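Internalin (Listeria monocytogenes serotype 4b, PDB 4FMZ) is an internalin with a leucine-rich-repeat solenoid that probably serves in adhesion to, and invasion of, host cells by Listeria. Local coordinates at residues A[291-296]-A[313-318]; A[253-258]-A[273-278]; A[305-310]-A[327-332]. One frame throughout, in Å; residues are numbered along the deposited sequence. Where two conformers were deposited one is given.

Contact 1: residues A[291-296]-A[313-318]. With EDO (1,2-ethanediol), chain G; EDO (1,2-ethanediol), chain H.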
loop_
_atom_site.group_PDB
_atom_site.type_symbol
_atom_site.label_atom_id
_atom_site.label_comp_id
_atom_site.label_asym_id
_atom_site.label_seq_id
_atom_site.Cartn_x
_atom_site.Cartn_y
_atom_site.Cartn_z
ATOM N N SER A 291 0.973 7.170 21.827
ATOM C CA SER A 291 -0.251 7.708 21.237
ATOM C C SER A 291 -1.395 6.776 21.520
ATOM O O SER A 291 -1.318 5.571 21.230
ATOM C CB SER A 291 -0.085 7.915 19.734
ATOM O OG SER A 291 1.110 8.627 19.460
ATOM N N LEU A 292 -2.455 7.336 22.105
ATOM C CA LEU A 292 -3.626 6.570 22.506
ATOM C C LEU A 292 -4.882 7.299 22.105
ATOM O O LEU A 292 -5.102 8.434 22.530
ATOM C CB LEU A 292 -3.581 6.321 24.030
ATOM C CG LEU A 292 -4.746 5.590 24.709
ATOM C CD1 LEU A 292 -4.937 4.175 24.147
ATOM C CD2 LEU A 292 -4.494 5.491 26.180
ATOM N N PHE A 293 -5.708 6.651 21.274
ATOM C CA PHE A 293 -6.964 7.243 20.801
ATOM C C PHE A 293 -8.136 6.437 21.365
ATOM O O PHE A 293 -8.372 5.291 20.961
ATOM C CB PHE A 293 -6.996 7.313 19.268
ATOM C CG PHE A 293 -5.862 8.133 18.684
ATOM C CD1 PHE A 293 -4.644 7.544 18.372
ATOM C CD2 PHE A 293 -5.998 9.500 18.494
ATOM C CE1 PHE A 293 -3.586 8.306 17.867
ATOM C CE2 PHE A 293 -4.936 10.266 17.991
ATOM C CZ PHE A 293 -3.744 9.664 17.670
ATOM N N LEU A 294 -8.838 7.036 22.339
ATOM C CA LEU A 294 -9.958 6.426 23.046
ATOM C C LEU A 294 -11.244 7.255 22.942
ATOM O O LEU A 294 -12.208 6.960 23.642
ATOM C CB LEU A 294 -9.591 6.205 24.528
ATOM C CG LEU A 294 -8.802 4.924 24.841
ATOM C CD1 LEU A 294 -8.186 5.004 26.220
ATOM C CD2 LEU A 294 -9.687 3.692 24.758
ATOM N N ASN A 295 -11.265 8.274 22.065
ATOM C CA ASN A 295 -12.429 9.136 21.815
ATOM C C ASN A 295 -13.610 8.290 21.326
ATOM O O ASN A 295 -13.390 7.245 20.717
ATOM C CB ASN A 295 -12.079 10.203 20.751
ATOM C CG ASN A 295 -11.533 9.590 19.480
ATOM O OD1 ASN A 295 -10.392 9.108 19.439
ATOM N ND2 ASN A 295 -12.388 9.458 18.473
ATOM N N ASN A 296 -14.853 8.750 21.576
ATOM C CA ASN A 296 -16.084 8.087 21.110
ATOM C C ASN A 296 -16.174 6.617 21.561
ATOM O O ASN A 296 -16.349 5.693 20.764
ATOM C CB ASN A 296 -16.215 8.224 19.586
ATOM C CG ASN A 296 -16.328 9.669 19.190
ATOM O OD1 ASN A 296 -15.335 10.322 18.898
ATOM N ND2 ASN A 296 -17.514 10.240 19.306
ATOM N N LEU A 313 2.941 8.972 27.120
ATOM C CA LEU A 313 1.955 9.466 26.157
ATOM C C LEU A 313 2.266 10.887 25.733
ATOM O O LEU A 313 2.512 11.745 26.587
ATOM C CB LEU A 313 0.516 9.427 26.735
ATOM C CG LEU A 313 -0.193 8.070 26.844
ATOM C CD1 LEU A 313 -1.576 8.251 27.449
ATOM C CD2 LEU A 313 -0.315 7.376 25.500
ATOM N N THR A 314 2.274 11.132 24.417
ATOM C CA THR A 314 2.463 12.481 23.882
ATOM C C THR A 314 1.162 12.901 23.177
ATOM O O THR A 314 0.903 14.097 23.031
ATOM C CB THR A 314 3.702 12.603 22.984
ATOM O OG1 THR A 314 3.593 11.665 21.928
ATOM C CG2 THR A 314 5.010 12.405 23.745
ATOM N N THR A 315 0.328 11.909 22.784
ATOM C CA THR A 315 -0.974 12.137 22.163
ATOM C C THR A 315 -2.037 11.328 22.907
ATOM O O THR A 315 -1.875 10.122 23.117
ATOM C CB THR A 315 -0.925 11.824 20.665
ATOM O OG1 THR A 315 0.010 12.712 20.060
ATOM C CG2 THR A 315 -2.261 12.004 19.987
ATOM N N LEU A 316 -3.128 12.001 23.304
ATOM C CA LEU A 316 -4.229 11.340 23.994
ATOM C C LEU A 316 -5.567 11.914 23.558
ATOM O O LEU A 316 -5.842 13.098 23.780
ATOM C CB LEU A 316 -4.062 11.434 25.520
ATOM C CG LEU A 316 -5.205 10.883 26.378
ATOM C CD1 LEU A 316 -5.344 9.346 26.242
ATOM C CD2 LEU A 316 -5.025 11.288 27.799
ATOM N N PHE A 317 -6.383 11.077 22.916
ATOM C CA PHE A 317 -7.727 11.471 22.498
ATOM C C PHE A 317 -8.752 10.794 23.399
ATOM O O PHE A 317 -8.705 9.572 23.601
ATOM C CB PHE A 317 -7.983 11.156 21.017
ATOM C CG PHE A 317 -7.434 12.162 20.017
ATOM C CD1 PHE A 317 -6.224 12.820 20.249
ATOM C CD2 PHE A 317 -8.087 12.395 18.816
ATOM C CE1 PHE A 317 -5.716 13.752 19.326
ATOM C CE2 PHE A 317 -7.560 13.296 17.876
ATOM C CZ PHE A 317 -6.371 13.957 18.131
ATOM N N LEU A 318 -9.645 11.599 23.992
ATOM C CA LEU A 318 -10.664 11.097 24.912
ATOM C C LEU A 318 -12.012 11.771 24.732
ATOM O O LEU A 318 -12.908 11.489 25.516
ATOM C CB LEU A 318 -10.213 11.297 26.372
ATOM C CG LEU A 318 -9.175 10.343 26.929
ATOM C CD1 LEU A 318 -8.659 10.842 28.238
ATOM C CD2 LEU A 318 -9.735 8.935 27.080
HETATM C C1 EDO G . -12.486 13.905 27.863
HETATM O O1 EDO G . -13.630 13.260 27.311
HETATM C C2 EDO G . -12.973 15.117 28.665
HETATM O O2 EDO G . -13.817 15.886 27.819
HETATM C C1 EDO H . -12.142 7.164 14.807
HETATM O O1 EDO H . -12.545 7.801 16.012
HETATM C C2 EDO H . -10.829 6.388 15.051
HETATM O O2 EDO H . -9.957 7.225 15.787
HETATM O O HOH W 1 2.095 11.031 19.932
#
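Phe293 and Phe317 rise side by side from two neighbouring parallel strands, 291-293 and 315-317, but their rings meet as a T-shaped pair, the edge of Phe293 toward the face of Phe317. The centroids are 4.8 Å apart and the planes stand at 69°. CE2 of Phe293 lies over the centre of the Phe317 ring, while its neighbour Phe293 CD2 comes within 3.4 Å of Phe317 CG. Both side chains leave the backbone alike, with CG anti to the carbonyl carbon; the second torsion differs most, chi2 89° in Phe293 against 36° in Phe317, which helps to turn the edge of one ring to the face of the other.

Two polar residues of the same face flank the rings. Asn295 OD1 sits at the edge of the Phe317 ring, near its plane, and 3.5 Å from Phe317 CB. The methyl CG2 of Thr315 touches Phe293 CZ at 3.6 Å. Beyond Thr315, one water joins Ser291 OG, Thr314 OG1 and Thr315 OG1.

The opposite sheet face is aliphatic. Leu292 and Leu316 point the same way, with Leu292 CD2 3.9 Å from Leu316 CD1, and Leu292 CB also meets Leu313 CD2. Between the faces, the bonds Leu292 N to Thr315 O, Phe317 N to Leu292 O and Leu294 N to Phe317 O knit the backbones together.

This is the stacking of successive turns in a leucine-rich-repeat solenoid. Strand 269-271 flanks 291-293, strand 337-338 continues beyond 315-317, and Ile307 of helix 304-308 packs against Leu294, Leu313, Leu316 and Leu318.

Contact 2: residues A[253-258]-A[273-278]. With EDO (1,2-ethanediol), chain H.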
loop_
_atom_site.group_PDB
_atom_site.type_symbol
_atom_site.label_atom_id
_atom_site.label_comp_id
_atom_site.label_asym_id
_atom_site.label_seq_id
_atom_site.Cartn_x
_atom_site.Cartn_y
_atom_site.Cartn_z
ATOM N N ASN A 253 -14.933 0.436 14.655
ATOM C CA ASN A 253 -15.306 -0.975 14.584
ATOM C C ASN A 253 -16.432 -1.225 15.604
ATOM O O ASN A 253 -17.105 -0.267 15.988
ATOM C CB ASN A 253 -14.079 -1.873 14.803
ATOM C CG ASN A 253 -13.321 -2.106 13.532
ATOM O OD1 ASN A 253 -13.782 -2.816 12.652
ATOM N ND2 ASN A 253 -12.152 -1.500 13.395
ATOM N N GLN A 254 -16.647 -2.486 16.027
ATOM C CA GLN A 254 -17.695 -2.830 16.994
ATOM C C GLN A 254 -17.072 -3.526 18.214
ATOM O O GLN A 254 -17.634 -4.469 18.749
ATOM C CB GLN A 254 -18.768 -3.708 16.318
ATOM C CG GLN A 254 -19.644 -2.959 15.309
ATOM C CD GLN A 254 -20.420 -3.878 14.395
ATOM O OE1 GLN A 254 -21.109 -4.808 14.831
ATOM N NE2 GLN A 254 -20.364 -3.606 13.100
ATOM N N ILE A 255 -15.904 -3.051 18.653
ATOM C CA ILE A 255 -15.162 -3.619 19.782
ATOM C C ILE A 255 -15.708 -3.091 21.110
ATOM O O ILE A 255 -15.873 -1.879 21.260
ATOM C CB ILE A 255 -13.652 -3.271 19.612
ATOM C CG1 ILE A 255 -13.076 -3.886 18.312
ATOM C CG2 ILE A 255 -12.804 -3.646 20.849
ATOM C CD1 ILE A 255 -11.921 -3.081 17.740
ATOM N N SER A 256 -15.941 -3.987 22.079
ATOM C CA SER A 256 -16.383 -3.574 23.416
ATOM C C SER A 256 -15.407 -4.066 24.479
ATOM O O SER A 256 -15.504 -3.661 25.635
ATOM C CB SER A 256 -17.799 -4.066 23.721
ATOM O OG SER A 256 -17.922 -5.469 23.595
ATOM N N ASP A 257 -14.451 -4.914 24.079
ATOM C CA ASP A 257 -13.482 -5.530 24.975
ATOM C C ASP A 257 -12.082 -5.475 24.355
ATOM O O ASP A 257 -11.881 -5.955 23.235
ATOM C CB ASP A 257 -13.924 -6.998 25.250
ATOM C CG ASP A 257 -13.093 -7.824 26.213
ATOM O OD1 ASP A 257 -11.949 -7.433 26.501
ATOM O OD2 ASP A 257 -13.573 -8.897 26.635
ATOM N N ILE A 258 -11.109 -4.923 25.109
ATOM C CA ILE A 258 -9.724 -4.825 24.652
ATOM C C ILE A 258 -8.753 -5.639 25.546
ATOM O O ILE A 258 -7.548 -5.381 25.484
ATOM C CB ILE A 258 -9.244 -3.345 24.500
ATOM C CG1 ILE A 258 -9.284 -2.559 25.841
ATOM C CG2 ILE A 258 -9.987 -2.631 23.373
ATOM C CD1 ILE A 258 -8.211 -1.421 25.950
ATOM N N GLY A 273 -10.485 4.443 18.803
ATOM C CA GLY A 273 -11.521 5.471 18.786
ATOM C C GLY A 273 -12.749 4.976 18.043
ATOM O O GLY A 273 -12.622 4.150 17.137
ATOM N N SER A 274 -13.956 5.436 18.443
ATOM C CA SER A 274 -15.223 5.053 17.795
ATOM C C SER A 274 -15.493 3.525 17.891
ATOM O O SER A 274 -15.669 2.808 16.893
ATOM C CB SER A 274 -15.263 5.542 16.339
ATOM O OG SER A 274 -15.177 6.958 16.313
ATOM N N ASN A 275 -15.523 3.051 19.129
ATOM C CA ASN A 275 -15.855 1.677 19.464
ATOM C C ASN A 275 -16.862 1.714 20.633
ATOM O O ASN A 275 -17.549 2.730 20.808
ATOM C CB ASN A 275 -14.592 0.859 19.755
ATOM C CG ASN A 275 -13.909 0.384 18.493
ATOM O OD1 ASN A 275 -14.438 -0.455 17.777
ATOM N ND2 ASN A 275 -12.755 0.960 18.154
ATOM N N GLN A 276 -16.986 0.612 21.390
ATOM C CA GLN A 276 -17.940 0.521 22.492
ATOM C C GLN A 276 -17.218 0.085 23.784
ATOM O O GLN A 276 -17.787 -0.633 24.604
ATOM C CB GLN A 276 -19.074 -0.457 22.097
ATOM C CG GLN A 276 -19.944 0.050 20.943
ATOM C CD GLN A 276 -20.836 -1.015 20.345
ATOM O OE1 GLN A 276 -21.707 -1.581 21.021
ATOM N NE2 GLN A 276 -20.669 -1.282 19.041
ATOM N N ILE A 277 -15.978 0.552 23.977
ATOM C CA ILE A 277 -15.137 0.169 25.115
ATOM C C ILE A 277 -15.543 0.902 26.409
ATOM O O ILE A 277 -15.647 2.125 26.424
ATOM C CB ILE A 277 -13.642 0.397 24.765
ATOM C CG1 ILE A 277 -13.228 -0.486 23.559
ATOM C CG2 ILE A 277 -12.728 0.138 25.980
ATOM C CD1 ILE A 277 -12.236 0.150 22.600
ATOM N N SER A 278 -15.731 0.149 27.504
ATOM C CA SER A 278 -16.082 0.755 28.797
ATOM C C SER A 278 -15.009 0.439 29.861
ATOM O O SER A 278 -15.032 1.029 30.930
ATOM C CB SER A 278 -17.461 0.300 29.259
ATOM O OG SER A 278 -17.534 -1.115 29.313
HETATM C C1 EDO H . -12.142 7.164 14.807
HETATM O O1 EDO H . -12.545 7.801 16.012
HETATM C C2 EDO H . -10.829 6.388 15.051
HETATM O O2 EDO H . -9.957 7.225 15.787
HETATM O O HOH W 2 -15.032 -2.603 27.778
#
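Asn275 crosses Ile255 obliquely and sets its carboxamide against the backbone of the preceding turn, where OD1 accepts the amide of Ile255 at 3.1 Å between Asn275 OD1 and Ile255 N. The N-H points well at the oxygen (162°), although the donor is tilted 33° from the carbonyl plane. A second amide, Asn253 N, reaches the same OD1 only weakly and shares itself with Ser274 O in another weak bond. Packing here is close: Asn275 OD1 lies 3.0 Å from Asn253 C. One residue on, Gln276 N gives its hydrogen to Ile255 O in a short bond of 2.7 Å that runs nearly along the C=O axis.

The isoleucines fill the inner side. Ile258 crosses Ile277 at about a right angle, its CG2 3.7 Å from Ile277 CD1, whereas Ile255 lies alongside Ile277 and points the same way, with a looser approach. On the outer side, Ser256 CA makes a C-H...O contact of 3.5 Å to Gln276 O, and the extended side chain of Gln276 carries NE2 over Gln254 CA.

The next shell fixes the amide. With CG anti to the carbonyl carbon (chi1 -81°), the carboxamide of Asn275 is carried in between the two turns, where ND2 donates to Val272 O of its own turn and Ile250 O of the one before. Asn253 repeats the pattern one step back: its ND2 binds Ile250 O and Ile228 O, and its OD1 takes Ile233 N.

Such an asparagine ladder is a hallmark of leucine-rich repeats. Each buried carboxamide uses both its oxygen and its nitrogen on main-chain groups, so that loops lacking regular strand pairing still find polar partners inside the solenoid.

Contact 3: residues A[305-310]-A[327-332]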
loop_
_atom_site.group_PDB
_atom_site.type_symbol
_atom_site.label_atom_id
_atom_site.label_comp_id
_atom_site.label_asym_id
_atom_site.label_seq_id
_atom_site.Cartn_x
_atom_site.Cartn_y
_atom_site.Cartn_z
ATOM N N GLU A 305 -7.642 7.061 36.070
ATOM C CA GLU A 305 -6.473 6.715 36.890
ATOM C C GLU A 305 -5.456 5.864 36.117
ATOM O O GLU A 305 -4.256 6.121 36.223
ATOM C CB GLU A 305 -6.922 5.980 38.166
ATOM C CG GLU A 305 -5.907 6.018 39.297
ATOM C CD GLU A 305 -6.295 5.198 40.513
ATOM O OE1 GLU A 305 -7.228 5.607 41.243
ATOM O OE2 GLU A 305 -5.660 4.143 40.740
ATOM N N VAL A 306 -5.931 4.875 35.330
ATOM C CA VAL A 306 -5.046 3.999 34.552
ATOM C C VAL A 306 -4.337 4.822 33.437
ATOM O O VAL A 306 -3.129 4.644 33.238
ATOM C CB VAL A 306 -5.749 2.708 34.014
ATOM C CG1 VAL A 306 -6.902 3.015 33.061
ATOM C CG2 VAL A 306 -4.743 1.770 33.353
ATOM N N ILE A 307 -5.056 5.757 32.775
ATOM C CA ILE A 307 -4.448 6.578 31.709
ATOM C C ILE A 307 -3.370 7.495 32.300
ATOM O O ILE A 307 -2.334 7.683 31.674
ATOM C CB ILE A 307 -5.479 7.379 30.864
ATOM C CG1 ILE A 307 -6.544 6.438 30.267
ATOM C CG2 ILE A 307 -4.766 8.146 29.744
ATOM C CD1 ILE A 307 -7.663 7.106 29.513
ATOM N N GLY A 308 -3.604 8.021 33.500
ATOM C CA GLY A 308 -2.641 8.868 34.198
ATOM C C GLY A 308 -1.289 8.223 34.451
ATOM O O GLY A 308 -0.295 8.935 34.587
ATOM N N GLY A 309 -1.252 6.881 34.495
ATOM C CA GLY A 309 -0.028 6.107 34.684
ATOM C C GLY A 309 0.817 5.958 33.431
ATOM O O GLY A 309 2.009 5.654 33.526
ATOM N N LEU A 310 0.213 6.176 32.241
ATOM C CA LEU A 310 0.888 6.055 30.945
ATOM C C LEU A 310 1.666 7.346 30.643
ATOM O O LEU A 310 1.311 8.108 29.740
ATOM C CB LEU A 310 -0.140 5.732 29.832
ATOM C CG LEU A 310 -1.017 4.497 30.060
ATOM C CD1 LEU A 310 -2.229 4.502 29.144
ATOM C CD2 LEU A 310 -0.217 3.236 29.905
ATOM N N ARG A 327 -8.753 15.163 36.402
ATOM C CA ARG A 327 -7.657 15.401 37.355
ATOM C C ARG A 327 -6.635 14.231 37.403
ATOM O O ARG A 327 -5.450 14.555 37.401
ATOM C CB ARG A 327 -8.151 15.741 38.751
ATOM C CG ARG A 327 -8.645 17.187 38.852
ATOM C CD ARG A 327 -9.274 17.496 40.195
ATOM N NE ARG A 327 -10.530 16.770 40.406
ATOM C CZ ARG A 327 -11.262 16.863 41.511
ATOM N NH1 ARG A 327 -10.876 17.649 42.506
ATOM N NH2 ARG A 327 -12.387 16.167 41.629
ATOM N N PRO A 328 -6.998 12.914 37.314
ATOM C CA PRO A 328 -5.950 11.865 37.288
ATOM C C PRO A 328 -4.993 11.949 36.074
ATOM O O PRO A 328 -3.925 11.328 36.113
ATOM C CB PRO A 328 -6.756 10.557 37.261
ATOM C CG PRO A 328 -8.072 10.909 37.850
ATOM C CD PRO A 328 -8.341 12.297 37.327
ATOM N N LEU A 329 -5.342 12.738 35.024
ATOM C CA LEU A 329 -4.501 12.900 33.820
ATOM C C LEU A 329 -3.456 14.007 33.970
ATOM O O LEU A 329 -2.673 14.226 33.043
ATOM C CB LEU A 329 -5.349 13.193 32.568
ATOM C CG LEU A 329 -6.508 12.266 32.244
ATOM C CD1 LEU A 329 -7.283 12.773 31.047
ATOM C CD2 LEU A 329 -6.021 10.849 31.991
ATOM N N ALA A 330 -3.439 14.708 35.120
ATOM C CA ALA A 330 -2.492 15.805 35.383
ATOM C C ALA A 330 -1.026 15.330 35.300
ATOM O O ALA A 330 -0.139 16.128 34.979
ATOM C CB ALA A 330 -2.766 16.419 36.746
ATOM N N SER A 331 -0.782 14.033 35.558
ATOM C CA SER A 331 0.550 13.417 35.506
ATOM C C SER A 331 1.077 13.234 34.075
ATOM O O SER A 331 2.257 12.956 33.903
ATOM C CB SER A 331 0.533 12.068 36.209
ATOM O OG SER A 331 -0.599 11.309 35.811
ATOM N N LEU A 332 0.231 13.378 33.051
ATOM C CA LEU A 332 0.684 13.190 31.674
ATOM C C LEU A 332 1.443 14.449 31.207
ATOM O O LEU A 332 0.870 15.383 30.641
ATOM C CB LEU A 332 -0.495 12.810 30.773
ATOM C CG LEU A 332 -1.291 11.578 31.235
ATOM C CD1 LEU A 332 -2.439 11.310 30.328
ATOM C CD2 LEU A 332 -0.398 10.340 31.343
#
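Ser331 and Leu332 reach residues 305-310 through contrasting first torsions. In Ser331, OG stands between the backbone N and the carbonyl carbon (chi1 46°), which brings the hydroxyl to Gly308 O for a hydrogen bond of 2.7 Å from Ser331 OG. The hydroxyl comes from the side of that carbonyl, tilted 30° from its plane. Leu332 instead holds CG anti to the carbonyl carbon (chi1 -55°) and thereby lays a methyl against backbone oxygens: Leu332 CD2 is 3.2 Å from Leu310 O and 3.3 Å from Ile307 O.

Leu329 has the same kind of first torsion as Leu332 and crosses Ile307 obliquely. Its CD2 rests at 3.7 Å from Ile307 CB and touches Ile307 CG2 as well. That CG2 thus meets a methyl of each leucine, CD2 of Leu329 and CD1 of Leu332, while CB is touched by Leu329.

Gly308 lets the backbones close up. Its CA offers a C-H...O contact to Pro328 O at 3.4 Å, at a place where a beta carbon would run into that oxygen. Nearer the start of the helix, Pro328 CB lies 3.8 Å from Glu305 N.

These are the convex-side segments of adjacent turns: a short, weakly bonded helix against a 3-10 turn at 327-329. Inward, Ile307 and Leu332 pack on Leu316, and Ile307 and Leu329 on Leu318, while Met304 meets both Pro328 and Leu329.

Across the contact, then, a single side-chain hydrogen bond stands at the exposed, outer margin, with aliphatic packing beneath it. Between these two segments cohesion probably comes mostly from close apolar fit, the turns being hydrogen-bonded to each other at their strands.

How the contacts relate
All three contacts join successive turns of the solenoid, each at a different place round the coil. Contact 1 pairs parallel strands, with a partly exposed aromatic face and a buried leucine face; contact 2 joins the loops after the strands through carboxamide-to-backbone bonds; contact 3, largely buried, packs the convex side by aliphatic contacts and one hydroxyl. Contacts 1 and 3 share one core: the leucines of strand 315-317 and its continuation form the wall on which the segments of contact 3 pack. Contact 2 has a buried inner side and an exposed outer one, and meets contact 1 where Asn295 O probably accepts from Ser274 N. Contacts 2 and 3 do not touch.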